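Local coordinates for putative periplasmic or exported protein (Salmonella enterica subsp. enterica serovar Typhimurium, PDB 4GQZ), which binds copper in the periplasm, probably as part of copper resistance, and forms a V-shaped dimer, at residues B[79-84]-B[117-122]; B[25-30]-B[36-41]; B[96-101]-B[107-112]; B[19-24]-B[121-126]. All coordinates share one frame; numbering follows the deposited sequence.

Contact 1 of 4, residues B[79-84]-B[117-122]; sequences FNHSLS and NGFIGV
N117 ND2 is gripped from two sides: it donates to a water 3.2 Å away, which in turn donates to S82 O at 2.8 Å, and it also hydrogen-bonds D28 OD1 in the helix 20-28. The same carboxylate oxygen is bound by H81 NE2, so D28 ties both segments together although H81 NE2 and N117 ND2 merely sit near each other, 4.0 Å apart, with the amide nitrogen at the edge of the imidazole. The other end of the amide is busy within its own segment. OD1 accepts from F119 N at 3.0 Å, an Asx turn, with the donor well above the carbonyl plane; together with the bonds of ND2 it fixes the amide's rotation. With CG anti to the backbone N (chi1 179°), the H81 ring reaches across and sets CE1 over the centre of one face of F119, 3.5 Å from CE2. The two rings meet obliquely, their planes at 43° and centroids 4.1 Å apart. Strand 81-82 is thereby joined to the turn leading into strand 120-125, in the buried middle of the chain. D28 orients the imidazole through NE2 and probably polarises it, while F119 covers the carbon between the two ring nitrogens.

Contact 2 of 4, residues B[25-30]-B[36-41]; sequences DTIDQT and LPYSAS
I27 is the bump here, a branched side chain pushed from the last full turn of the helix into a hollow walled by L36, Y38 and A40. Its two branches go separate ways. CG2, anti to the backbone N, drops between the methyl groups of L36 and A40, 3.9 Å from L36 CD2 and 4.0 Å from A40 CB. The other branch, CG1 and CD1, runs past the end of the tyrosine: I27 CG1 lies 3.4 Å from Y38 OH, and I27 CD1 comes up to the ring's edge, near its plane, 3.8 Å from Y38 CE2. Y38 starts out across the contact rather than into it, but chi1 of 54° swings the ring back so that the phenol end flanks the isoleucine. This is a helix laid against a sheet: helix 20-28 ends, the chain loops round, and it returns as strand 39-42, whose small A40 leaves room for the larger I27. L49 of the adjacent strand 46-50 and L83 also touch I27. Beyond the helix, T30 fills a second dent. Its CG2 methyl meets L36 tip to tip, 3.6 Å from CD2 and just as near CD1, as if set in the fork of the leucine. L36 CD2 therefore serves both bumps, with I27 CG2 and T30 CG2 each touching it, while the H13 ring meets that of Y38.

Contact 3 of 4, residues B[96-101]-B[107-112]; sequences TVKVTD and IVQKEM
V99 and V108 pack flank to flank at the apolar centre, their CB atoms 3.8 Å apart, and V97 beside them carries the same surface on to selenomethionine M112. With CG anti to the carbonyl carbon (chi1 -52°) and the chain extended at chi2, M112 lays SE 3.8 Å from V97 CB, the bend at SE turning CE toward G121 and I120. V97 and K110 form an antiparallel hydrogen-bonded pair, V97 N to K110 O at 2.9 Å and K110 N to V97 O at 3.0 Å. Nearer the turn the pattern slips. V99 O accepts from I107 N, at 2.7 Å, and V108 N, at 3.2 Å, so two residues face one: a classic beta bulge. The opposite face is polar. K98 and Q109 lie side by side, aliphatic carbons along the amide, and at the far edge T96 OG1 donates to the syn lone pair of E111 OE1 at 2.5 Å, doubtfully short. This is the beta hairpin of strands 94-101 and 106-109, prolonged after a corner at K110 by strand 111-113. Strand 129-136 borders strand 94-101 on its other side, L132 against V97 and V99, and strand 120-125 sets V122 and L124 against M112 and V108.

Contact 4 of 4, residues B[19-24]-B[121-126]; sequences TVEQIV and GVWLPR
Both key side chains leave the backbone with CG anti to the carbonyl carbon, at nearly the same chi1 (-69° for E21), and they slide past each other in opposite directions until the glutamate lies over the indole. E21 stays extended beyond CG, which lays its whole length along one face. CG sits above the six-membered ring, 3.6 Å from the centroid and 8° off the normal, a CH-pi contact; further out, the carboxylate is stacked almost parallel, E21 CD 3.6 Å from W123 CD2. One turn on, V24 CG1 comes in obliquely, 3.8 Å from W123 CZ2. The indole thus joins strand 120-125 to the start of helix 20-28, fixed by a capping box: Q22 N donates to T19 OG1 at 3.2 Å, and T19 N donates to Q22 OE1 at 2.9 Å. W123 NE1 hydrogen-bonds D25 OD1, which anchors the ring's rotation. Y65 also meets the indole, and at the dimer interface V20 bonds through its backbone to the second subunit. In the stack, CG over the ring is the favourable part and the flat carboxylate probably less so; D62 OD2 of the second subunit, close to E21 OE2, may push E21 further toward holding a proton.

How the contacts relate
Along the chain, contact 4 closes the widest loop, from helix 20-28 to strand 120-125, with contacts 2 and 3 nested inside it. Contact 2 closes before contact 1 opens, and contact 3 lies within the loop of contact 1. Helix 20-28 serves contacts 2 and 4, centres 13 Å apart and bridged by D25 and W123. Contacts 1 and 2, centres 9 Å apart, share the sheet holding strands 39-42 and 81-82. Strand 120-125 is common to contacts 1 and 4 and touches contact 3 through M112, V108 and I107. Contacts 2 and 3, centres 24 Å apart, lie on opposite sides of the chain's centre; strand 120-125, touching both the helix and the hairpin sheet, stands between them.

Contact 1 of 4, residues B[79-84]-B[117-122]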
loop_
_atom_site.group_PDB
_atom_site.type_symbol
_atom_site.label_atom_id
_atom_site.label_comp_id
_atom_site.label_asym_id
_atom_site.label_seq_id
_atom_site.Cartn_x
_atom_site.Cartn_y
_atom_site.Cartn_z
ATOM N N PHE B 79 13.259 -11.056 -13.720
ATOM C CA PHE B 79 13.684 -10.209 -12.610
ATOM C C PHE B 79 12.482 -9.504 -11.976
ATOM O O PHE B 79 12.129 -9.764 -10.818
ATOM C CB PHE B 79 14.770 -9.204 -13.008
ATOM C CG PHE B 79 15.386 -8.504 -11.827
ATOM C CD1 PHE B 79 16.270 -9.181 -10.988
ATOM C CD2 PHE B 79 15.055 -7.189 -11.525
ATOM C CE1 PHE B 79 16.825 -8.551 -9.882
ATOM C CE2 PHE B 79 15.606 -6.553 -10.416
ATOM C CZ PHE B 79 16.489 -7.234 -9.598
ATOM N N ASN B 80 11.846 -8.623 -12.736
ATOM C CA ASN B 80 10.576 -8.052 -12.305
ATOM C C ASN B 80 9.411 -8.801 -12.948
ATOM O O ASN B 80 9.380 -8.993 -14.160
ATOM C CB ASN B 80 10.528 -6.550 -12.603
ATOM C CG ASN B 80 11.348 -5.747 -11.611
ATOM O OD1 ASN B 80 11.472 -6.133 -10.441
ATOM N ND2 ASN B 80 11.929 -4.647 -12.064
ATOM N N HIS B 81 8.461 -9.228 -12.129
ATOM C CA HIS B 81 7.358 -10.060 -12.606
ATOM C C HIS B 81 6.433 -9.332 -13.574
ATOM O O HIS B 81 5.991 -8.223 -13.301
ATOM C CB HIS B 81 6.541 -10.582 -11.420
ATOM C CG HIS B 81 5.377 -11.436 -11.817
ATOM N ND1 HIS B 81 5.487 -12.478 -12.708
ATOM C CD2 HIS B 81 4.079 -11.411 -11.426
ATOM C CE1 HIS B 81 4.307 -13.058 -12.857
ATOM N NE2 HIS B 81 3.436 -12.427 -12.089
ATOM N N SER B 82 6.134 -9.972 -14.696
ATOM C CA SER B 82 5.131 -9.456 -15.619
ATOM C C SER B 82 3.774 -10.052 -15.269
ATOM O O SER B 82 3.549 -11.248 -15.461
ATOM C CB SER B 82 5.492 -9.824 -17.059
ATOM O OG SER B 82 4.454 -9.417 -17.934
ATOM N N LEU B 83 2.864 -9.223 -14.764
ATOM C CA LEU B 83 1.556 -9.701 -14.336
ATOM C C LEU B 83 0.660 -9.976 -15.540
ATOM O O LEU B 83 -0.367 -10.653 -15.425
ATOM C CB LEU B 83 0.895 -8.658 -13.428
ATOM C CG LEU B 83 1.674 -8.246 -12.179
ATOM C CD1 LEU B 83 1.313 -6.836 -11.792
ATOM C CD2 LEU B 83 1.366 -9.161 -11.031
ATOM N N SER B 84 1.064 -9.464 -16.698
ATOM C CA SER B 84 0.208 -9.474 -17.870
ATOM C C SER B 84 0.720 -10.345 -19.010
ATOM O O SER B 84 -0.047 -10.678 -19.915
ATOM C CB SER B 84 0.078 -8.060 -18.399
ATOM O OG SER B 84 1.359 -7.581 -18.752
ATOM N N ASN B 117 -1.949 -18.136 -14.557
ATOM C CA ASN B 117 -0.649 -17.838 -15.140
ATOM C C ASN B 117 0.501 -18.668 -14.556
ATOM O O ASN B 117 1.661 -18.435 -14.883
ATOM C CB ASN B 117 -0.338 -16.334 -15.068
ATOM C CG ASN B 117 -0.073 -15.840 -13.634
ATOM O OD1 ASN B 117 -0.249 -16.577 -12.672
ATOM N ND2 ASN B 117 0.344 -14.581 -13.504
ATOM N N GLY B 118 0.178 -19.622 -13.686
ATOM C CA GLY B 118 1.190 -20.490 -13.099
ATOM C C GLY B 118 1.973 -19.904 -11.934
ATOM O O GLY B 118 2.901 -20.546 -11.409
ATOM N N PHE B 119 1.606 -18.692 -11.511
ATOM C CA PHE B 119 2.314 -18.058 -10.394
ATOM C C PHE B 119 1.531 -18.126 -9.084
ATOM O O PHE B 119 0.321 -18.392 -9.072
ATOM C CB PHE B 119 2.638 -16.597 -10.725
ATOM C CG PHE B 119 3.804 -16.426 -11.655
ATOM C CD1 PHE B 119 3.650 -16.605 -13.039
ATOM C CD2 PHE B 119 5.054 -16.070 -11.157
ATOM C CE1 PHE B 119 4.728 -16.441 -13.914
ATOM C CE2 PHE B 119 6.143 -15.900 -12.021
ATOM C CZ PHE B 119 5.978 -16.090 -13.411
ATOM N N ILE B 120 2.250 -17.903 -7.986
ATOM C CA ILE B 120 1.654 -17.602 -6.691
ATOM C C ILE B 120 2.288 -16.318 -6.176
ATOM O O ILE B 120 3.508 -16.165 -6.248
ATOM C CB ILE B 120 1.950 -18.705 -5.668
ATOM C CG1 ILE B 120 1.389 -20.047 -6.162
ATOM C CG2 ILE B 120 1.367 -18.327 -4.311
ATOM C CD1 ILE B 120 1.974 -21.251 -5.486
ATOM N N GLY B 121 1.484 -15.398 -5.649
ATOM C CA GLY B 121 2.031 -14.181 -5.075
ATOM C C GLY B 121 1.916 -14.145 -3.555
ATOM O O GLY B 121 0.898 -14.557 -2.998
ATOM N N VAL B 122 2.970 -13.698 -2.873
ATOM C CA VAL B 122 2.870 -13.462 -1.433
ATOM C C VAL B 122 3.257 -12.037 -1.073
ATOM O O VAL B 122 4.101 -11.426 -1.729
ATOM C CB VAL B 122 3.735 -14.434 -0.611
ATOM C CG1 VAL B 122 3.191 -15.848 -0.732
ATOM C CG2 VAL B 122 5.194 -14.381 -1.075
HETATM O O HOH W 1 1.519 -13.105 -16.095
#

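Contact 2 of 4, residues B[25-30]-B[36-41]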
loop_
_atom_site.group_PDB
_atom_site.type_symbol
_atom_site.label_atom_id
_atom_site.label_comp_id
_atom_site.label_asym_id
_atom_site.label_seq_id
_atom_site.Cartn_x
_atom_site.Cartn_y
_atom_site.Cartn_z
ATOM N N ASP B 25 -3.204 -8.152 -6.831
ATOM C CA ASP B 25 -3.853 -9.464 -6.729
ATOM C C ASP B 25 -4.821 -9.717 -7.890
ATOM O O ASP B 25 -4.852 -10.807 -8.456
ATOM C CB ASP B 25 -4.641 -9.593 -5.419
ATOM C CG ASP B 25 -3.752 -9.633 -4.197
ATOM O OD1 ASP B 25 -2.525 -9.786 -4.356
ATOM O OD2 ASP B 25 -4.289 -9.502 -3.069
ATOM N N THR B 26 -5.626 -8.717 -8.232
ATOM C CA THR B 26 -6.633 -8.901 -9.280
ATOM C C THR B 26 -5.955 -9.207 -10.607
ATOM O O THR B 26 -6.361 -10.124 -11.347
ATOM C CB THR B 26 -7.518 -7.640 -9.448
ATOM O OG1 THR B 26 -8.172 -7.334 -8.200
ATOM C CG2 THR B 26 -8.553 -7.856 -10.532
ATOM N N ILE B 27 -4.908 -8.448 -10.909
ATOM C CA ILE B 27 -4.238 -8.605 -12.196
ATOM C C ILE B 27 -3.484 -9.925 -12.270
ATOM O O ILE B 27 -3.616 -10.679 -13.246
ATOM C CB ILE B 27 -3.290 -7.433 -12.483
ATOM C CG1 ILE B 27 -4.069 -6.118 -12.576
ATOM C CG2 ILE B 27 -2.562 -7.639 -13.800
ATOM C CD1 ILE B 27 -3.182 -4.928 -12.910
ATOM N N ASP B 28 -2.694 -10.221 -11.248
ATOM C CA ASP B 28 -1.901 -11.457 -11.245
ATOM C C ASP B 28 -2.800 -12.681 -11.307
ATOM O O ASP B 28 -2.450 -13.693 -11.914
ATOM C CB ASP B 28 -1.035 -11.513 -9.987
ATOM C CG ASP B 28 0.275 -12.286 -10.196
ATOM O OD1 ASP B 28 0.578 -12.740 -11.332
ATOM O OD2 ASP B 28 1.021 -12.432 -9.210
ATOM N N GLN B 29 -3.974 -12.589 -10.692
ATOM C CA GLN B 29 -4.824 -13.759 -10.568
ATOM C C GLN B 29 -5.877 -13.836 -11.661
ATOM O O GLN B 29 -6.732 -14.718 -11.615
ATOM C CB GLN B 29 -5.491 -13.795 -9.189
ATOM C CG GLN B 29 -4.518 -13.967 -8.022
ATOM C CD GLN B 29 -5.202 -13.823 -6.678
ATOM O OE1 GLN B 29 -6.378 -14.153 -6.543
ATOM N NE2 GLN B 29 -4.475 -13.327 -5.676
ATOM N N THR B 30 -5.817 -12.934 -12.640
ATOM C CA THR B 30 -6.849 -12.923 -13.680
ATOM C C THR B 30 -6.824 -14.258 -14.437
ATOM O O THR B 30 -5.764 -14.729 -14.858
ATOM C CB THR B 30 -6.763 -11.693 -14.631
ATOM O OG1 THR B 30 -7.851 -11.724 -15.569
ATOM C CG2 THR B 30 -5.481 -11.703 -15.414
ATOM N N LEU B 36 -2.491 -10.162 -21.505
ATOM C CA LEU B 36 -3.672 -9.379 -21.155
ATOM C C LEU B 36 -3.788 -8.217 -22.140
ATOM O O LEU B 36 -2.844 -7.959 -22.886
ATOM C CB LEU B 36 -3.510 -8.853 -19.727
ATOM C CG LEU B 36 -4.227 -9.580 -18.592
ATOM C CD1 LEU B 36 -4.269 -11.073 -18.791
ATOM C CD2 LEU B 36 -3.586 -9.229 -17.258
ATOM N N PRO B 37 -4.944 -7.511 -22.157
ATOM C CA PRO B 37 -5.111 -6.373 -23.073
ATOM C C PRO B 37 -4.195 -5.182 -22.792
ATOM O O PRO B 37 -3.921 -4.407 -23.703
ATOM C CB PRO B 37 -6.577 -5.975 -22.871
ATOM C CG PRO B 37 -7.246 -7.223 -22.439
ATOM C CD PRO B 37 -6.233 -7.926 -21.571
ATOM N N TYR B 38 -3.736 -5.035 -21.550
ATOM C CA TYR B 38 -2.817 -3.958 -21.178
ATOM C C TYR B 38 -1.597 -4.635 -20.569
ATOM O O TYR B 38 -1.653 -5.821 -20.234
ATOM C CB TYR B 38 -3.468 -3.022 -20.142
ATOM C CG TYR B 38 -3.977 -3.779 -18.943
ATOM C CD1 TYR B 38 -5.210 -4.405 -18.976
ATOM C CD2 TYR B 38 -3.211 -3.893 -17.787
ATOM C CE1 TYR B 38 -5.675 -5.129 -17.909
ATOM C CE2 TYR B 38 -3.670 -4.612 -16.705
ATOM C CZ TYR B 38 -4.904 -5.231 -16.774
ATOM O OH TYR B 38 -5.384 -5.957 -15.710
ATOM N N SER B 39 -0.496 -3.897 -20.434
ATOM C CA SER B 39 0.692 -4.443 -19.789
ATOM C C SER B 39 0.773 -4.034 -18.310
ATOM O O SER B 39 0.354 -2.939 -17.923
ATOM C CB SER B 39 1.958 -4.012 -20.520
ATOM O OG SER B 39 2.323 -2.696 -20.157
ATOM N N ALA B 40 1.305 -4.934 -17.490
ATOM C CA ALA B 40 1.470 -4.687 -16.068
ATOM C C ALA B 40 2.673 -5.466 -15.566
ATOM O O ALA B 40 2.760 -6.694 -15.740
ATOM C CB ALA B 40 0.216 -5.112 -15.310
ATOM N N SER B 41 3.605 -4.754 -14.948
ATOM C CA SER B 41 4.733 -5.402 -14.321
ATOM C C SER B 41 4.916 -4.794 -12.938
ATOM O O SER B 41 4.417 -3.692 -12.662
ATOM C CB SER B 41 5.986 -5.233 -15.175
ATOM O OG SER B 41 6.221 -3.867 -15.426
#

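Contact 3 of 4, residues B[96-101]-B[107-112]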
loop_
_atom_site.group_PDB
_atom_site.type_symbol
_atom_site.label_atom_id
_atom_site.label_comp_id
_atom_site.label_asym_id
_atom_site.label_seq_id
_atom_site.Cartn_x
_atom_site.Cartn_y
_atom_site.Cartn_z
ATOM N N THR B 96 2.073 -26.346 -1.229
ATOM C CA THR B 96 2.313 -25.936 0.148
ATOM C C THR B 96 3.459 -24.922 0.158
ATOM O O THR B 96 4.530 -25.174 -0.401
ATOM C CB THR B 96 2.642 -27.133 1.052
ATOM O OG1 THR B 96 1.516 -28.019 1.085
ATOM C CG2 THR B 96 2.923 -26.666 2.465
ATOM N N VAL B 97 3.229 -23.772 0.782
ATOM C CA VAL B 97 4.167 -22.657 0.690
ATOM C C VAL B 97 4.643 -22.249 2.082
ATOM O O VAL B 97 3.821 -21.991 2.968
ATOM C CB VAL B 97 3.499 -21.445 -0.001
ATOM C CG1 VAL B 97 4.440 -20.227 -0.023
ATOM C CG2 VAL B 97 3.041 -21.816 -1.431
ATOM N N LYS B 98 5.958 -22.202 2.282
ATOM C CA LYS B 98 6.497 -21.735 3.557
ATOM C C LYS B 98 7.548 -20.664 3.357
ATOM O O LYS B 98 8.498 -20.856 2.600
ATOM C CB LYS B 98 7.104 -22.884 4.373
ATOM C CG LYS B 98 7.593 -22.424 5.749
ATOM C CD LYS B 98 7.981 -23.591 6.668
ATOM C CE LYS B 98 9.192 -24.337 6.153
ATOM N NZ LYS B 98 9.462 -25.535 6.995
ATOM N N VAL B 99 7.385 -19.533 4.033
ATOM C CA VAL B 99 8.417 -18.510 4.011
ATOM C C VAL B 99 8.918 -18.278 5.424
ATOM O O VAL B 99 8.121 -18.023 6.333
ATOM C CB VAL B 99 7.906 -17.190 3.434
ATOM C CG1 VAL B 99 8.951 -16.085 3.636
ATOM C CG2 VAL B 99 7.589 -17.357 1.962
ATOM N N THR B 100 10.233 -18.376 5.601
ATOM C CA THR B 100 10.855 -18.229 6.910
ATOM C C THR B 100 11.939 -17.159 6.837
ATOM O O THR B 100 12.696 -17.120 5.874
ATOM C CB THR B 100 11.471 -19.580 7.395
ATOM O OG1 THR B 100 12.432 -20.055 6.442
ATOM C CG2 THR B 100 10.400 -20.635 7.540
ATOM N N ASP B 101 12.032 -16.290 7.842
ATOM C CA ASP B 101 13.039 -15.221 7.783
ATOM C C ASP B 101 14.400 -15.660 8.343
ATOM O O ASP B 101 14.548 -16.798 8.791
ATOM C CB ASP B 101 12.533 -13.908 8.406
ATOM C CG ASP B 101 12.376 -13.963 9.934
ATOM O OD1 ASP B 101 12.900 -14.886 10.591
ATOM O OD2 ASP B 101 11.722 -13.040 10.483
ATOM N N ILE B 107 6.883 -16.672 8.309
ATOM C CA ILE B 107 6.091 -15.540 7.846
ATOM C C ILE B 107 4.877 -16.054 7.092
ATOM O O ILE B 107 3.776 -15.505 7.175
ATOM C CB ILE B 107 6.893 -14.639 6.874
ATOM C CG1 ILE B 107 8.238 -14.223 7.477
ATOM C CG2 ILE B 107 6.076 -13.419 6.497
ATOM C CD1 ILE B 107 8.130 -13.536 8.836
ATOM N N VAL B 108 5.106 -17.103 6.317
ATOM C CA VAL B 108 4.043 -17.709 5.538
ATOM C C VAL B 108 4.117 -19.209 5.704
ATOM O O VAL B 108 5.186 -19.797 5.611
ATOM C CB VAL B 108 4.161 -17.360 4.032
ATOM C CG1 VAL B 108 3.025 -18.001 3.251
ATOM C CG2 VAL B 108 4.135 -15.867 3.826
ATOM N N GLN B 109 2.977 -19.828 5.979
ATOM C CA GLN B 109 2.894 -21.275 5.981
ATOM C C GLN B 109 1.466 -21.667 5.669
ATOM O O GLN B 109 0.595 -21.580 6.540
ATOM C CB GLN B 109 3.286 -21.839 7.336
ATOM C CG GLN B 109 2.776 -23.257 7.560
ATOM C CD GLN B 109 3.829 -24.291 7.315
ATOM O OE1 GLN B 109 4.126 -24.631 6.168
ATOM N NE2 GLN B 109 4.404 -24.815 8.395
ATOM N N LYS B 110 1.212 -22.067 4.425
ATOM C CA LYS B 110 -0.130 -22.514 4.055
ATOM C C LYS B 110 -0.228 -23.160 2.682
ATOM O O LYS B 110 0.683 -23.055 1.859
ATOM C CB LYS B 110 -1.142 -21.371 4.151
ATOM C CG LYS B 110 -0.878 -20.181 3.251
ATOM C CD LYS B 110 -1.962 -19.136 3.501
ATOM C CE LYS B 110 -1.866 -17.964 2.541
ATOM N NZ LYS B 110 -0.710 -17.064 2.821
ATOM N N GLU B 111 -1.357 -23.829 2.457
ATOM C CA GLU B 111 -1.703 -24.362 1.147
ATOM C C GLU B 111 -2.143 -23.215 0.248
ATOM O O GLU B 111 -3.061 -22.470 0.593
ATOM C CB GLU B 111 -2.849 -25.374 1.269
ATOM C CG GLU B 111 -2.758 -26.304 2.477
ATOM C CD GLU B 111 -1.453 -27.075 2.531
ATOM O OE1 GLU B 111 -0.869 -27.339 1.452
ATOM O OE2 GLU B 111 -1.000 -27.408 3.658
HETATM N N MSE B 112 -1.485 -23.062 -0.898
HETATM C CA MSE B 112 -1.865 -22.032 -1.855
HETATM C C MSE B 112 -2.031 -22.642 -3.244
HETATM O O MSE B 112 -1.315 -23.573 -3.615
HETATM C CB MSE B 112 -0.817 -20.915 -1.884
HETATM C CG MSE B 112 -0.490 -20.348 -0.508
HETATM SE SE MSE B 112 0.751 -18.839 -0.624
HETATM C CE MSE B 112 -0.502 -17.504 -1.309
#

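Contact 4 of 4, residues B[19-24]-B[121-126]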
loop_
_atom_site.group_PDB
_atom_site.type_symbol
_atom_site.label_atom_id
_atom_site.label_comp_id
_atom_site.label_asym_id
_atom_site.label_seq_id
_atom_site.Cartn_x
_atom_site.Cartn_y
_atom_site.Cartn_z
ATOM N N THR B 19 -7.559 -1.023 -3.201
ATOM C CA THR B 19 -6.230 -0.798 -2.635
ATOM C C THR B 19 -5.197 -1.307 -3.629
ATOM O O THR B 19 -5.533 -2.053 -4.563
ATOM C CB THR B 19 -6.002 -1.536 -1.302
ATOM O OG1 THR B 19 -5.996 -2.950 -1.526
ATOM C CG2 THR B 19 -7.055 -1.168 -0.270
ATOM N N VAL B 20 -3.945 -0.909 -3.453
ATOM C CA VAL B 20 -2.944 -1.317 -4.429
ATOM C C VAL B 20 -2.723 -2.845 -4.405
ATOM O O VAL B 20 -2.514 -3.467 -5.463
ATOM C CB VAL B 20 -1.650 -0.457 -4.326
ATOM C CG1 VAL B 20 -0.944 -0.687 -3.009
ATOM C CG2 VAL B 20 -0.735 -0.711 -5.510
ATOM N N GLU B 21 -2.821 -3.456 -3.226
ATOM C CA GLU B 21 -2.746 -4.913 -3.107
ATOM C C GLU B 21 -3.871 -5.621 -3.864
ATOM O O GLU B 21 -3.642 -6.632 -4.536
ATOM C CB GLU B 21 -2.776 -5.361 -1.643
ATOM C CG GLU B 21 -1.538 -4.993 -0.847
ATOM C CD GLU B 21 -1.323 -5.892 0.367
ATOM O OE1 GLU B 21 -2.097 -6.868 0.564
ATOM O OE2 GLU B 21 -0.359 -5.622 1.132
ATOM N N GLN B 22 -5.090 -5.107 -3.727
ATOM C CA GLN B 22 -6.227 -5.660 -4.451
ATOM C C GLN B 22 -6.029 -5.525 -5.956
ATOM O O GLN B 22 -6.436 -6.399 -6.715
ATOM C CB GLN B 22 -7.539 -4.985 -4.013
ATOM C CG GLN B 22 -7.867 -5.180 -2.531
ATOM C CD GLN B 22 -9.053 -4.333 -2.048
ATOM O OE1 GLN B 22 -9.320 -3.245 -2.563
ATOM N NE2 GLN B 22 -9.768 -4.844 -1.053
ATOM N N ILE B 23 -5.396 -4.441 -6.396
ATOM C CA ILE B 23 -5.142 -4.270 -7.838
ATOM C C ILE B 23 -4.133 -5.309 -8.324
ATOM O O ILE B 23 -4.368 -6.000 -9.319
ATOM C CB ILE B 23 -4.587 -2.878 -8.173
ATOM C CG1 ILE B 23 -5.622 -1.796 -7.866
ATOM C CG2 ILE B 23 -4.180 -2.796 -9.640
ATOM C CD1 ILE B 23 -5.074 -0.384 -8.017
ATOM N N VAL B 24 -2.996 -5.392 -7.634
ATOM C CA VAL B 24 -1.965 -6.378 -7.958
ATOM C C VAL B 24 -2.525 -7.793 -7.928
ATOM O O VAL B 24 -2.369 -8.550 -8.915
ATOM C CB VAL B 24 -0.748 -6.220 -7.029
ATOM C CG1 VAL B 24 0.239 -7.368 -7.213
ATOM C CG2 VAL B 24 -0.072 -4.880 -7.302
ATOM N N GLY B 121 1.484 -15.398 -5.649
ATOM C CA GLY B 121 2.031 -14.181 -5.075
ATOM C C GLY B 121 1.916 -14.145 -3.555
ATOM O O GLY B 121 0.898 -14.557 -2.998
ATOM N N VAL B 122 2.970 -13.698 -2.873
ATOM C CA VAL B 122 2.870 -13.462 -1.433
ATOM C C VAL B 122 3.257 -12.037 -1.073
ATOM O O VAL B 122 4.101 -11.426 -1.729
ATOM C CB VAL B 122 3.735 -14.434 -0.611
ATOM C CG1 VAL B 122 3.191 -15.848 -0.732
ATOM C CG2 VAL B 122 5.194 -14.381 -1.075
ATOM N N TRP B 123 2.648 -11.521 -0.012
ATOM C CA TRP B 123 2.959 -10.191 0.477
ATOM C C TRP B 123 3.822 -10.301 1.723
ATOM O O TRP B 123 3.421 -10.898 2.728
ATOM C CB TRP B 123 1.665 -9.436 0.768
ATOM C CG TRP B 123 0.874 -9.109 -0.487
ATOM C CD1 TRP B 123 -0.185 -9.815 -1.007
ATOM C CD2 TRP B 123 1.081 -7.994 -1.362
ATOM N NE1 TRP B 123 -0.641 -9.201 -2.150
ATOM C CE2 TRP B 123 0.112 -8.080 -2.387
ATOM C CE3 TRP B 123 1.992 -6.937 -1.382
ATOM C CZ2 TRP B 123 0.037 -7.148 -3.425
ATOM C CZ3 TRP B 123 1.915 -6.010 -2.404
ATOM C CH2 TRP B 123 0.945 -6.124 -3.419
ATOM N N LEU B 124 5.013 -9.719 1.656
ATOM C CA LEU B 124 6.046 -9.987 2.647
ATOM C C LEU B 124 6.539 -8.685 3.284
ATOM O O LEU B 124 6.521 -7.630 2.643
ATOM C CB LEU B 124 7.212 -10.721 1.969
ATOM C CG LEU B 124 6.934 -12.102 1.359
ATOM C CD1 LEU B 124 8.158 -12.632 0.664
ATOM C CD2 LEU B 124 6.510 -13.085 2.439
ATOM N N PRO B 125 6.982 -8.755 4.550
ATOM C CA PRO B 125 7.604 -7.582 5.185
ATOM C C PRO B 125 8.800 -7.137 4.357
ATOM O O PRO B 125 9.471 -7.983 3.766
ATOM C CB PRO B 125 8.095 -8.115 6.538
ATOM C CG PRO B 125 7.382 -9.422 6.755
ATOM C CD PRO B 125 7.047 -9.965 5.395
ATOM N N ARG B 126 9.047 -5.835 4.291
ATOM C CA ARG B 126 10.175 -5.315 3.525
ATOM C C ARG B 126 11.488 -5.462 4.288
ATOM O O ARG B 126 11.489 -5.571 5.512
ATOM C CB ARG B 126 9.932 -3.839 3.174
ATOM C CG ARG B 126 8.807 -3.648 2.178
ATOM C CD ARG B 126 8.581 -2.179 1.824
ATOM N NE ARG B 126 7.575 -2.042 0.771
ATOM C CZ ARG B 126 7.798 -2.277 -0.519
ATOM N NH1 ARG B 126 8.991 -2.680 -0.944
ATOM N NH2 ARG B 126 6.824 -2.107 -1.398
#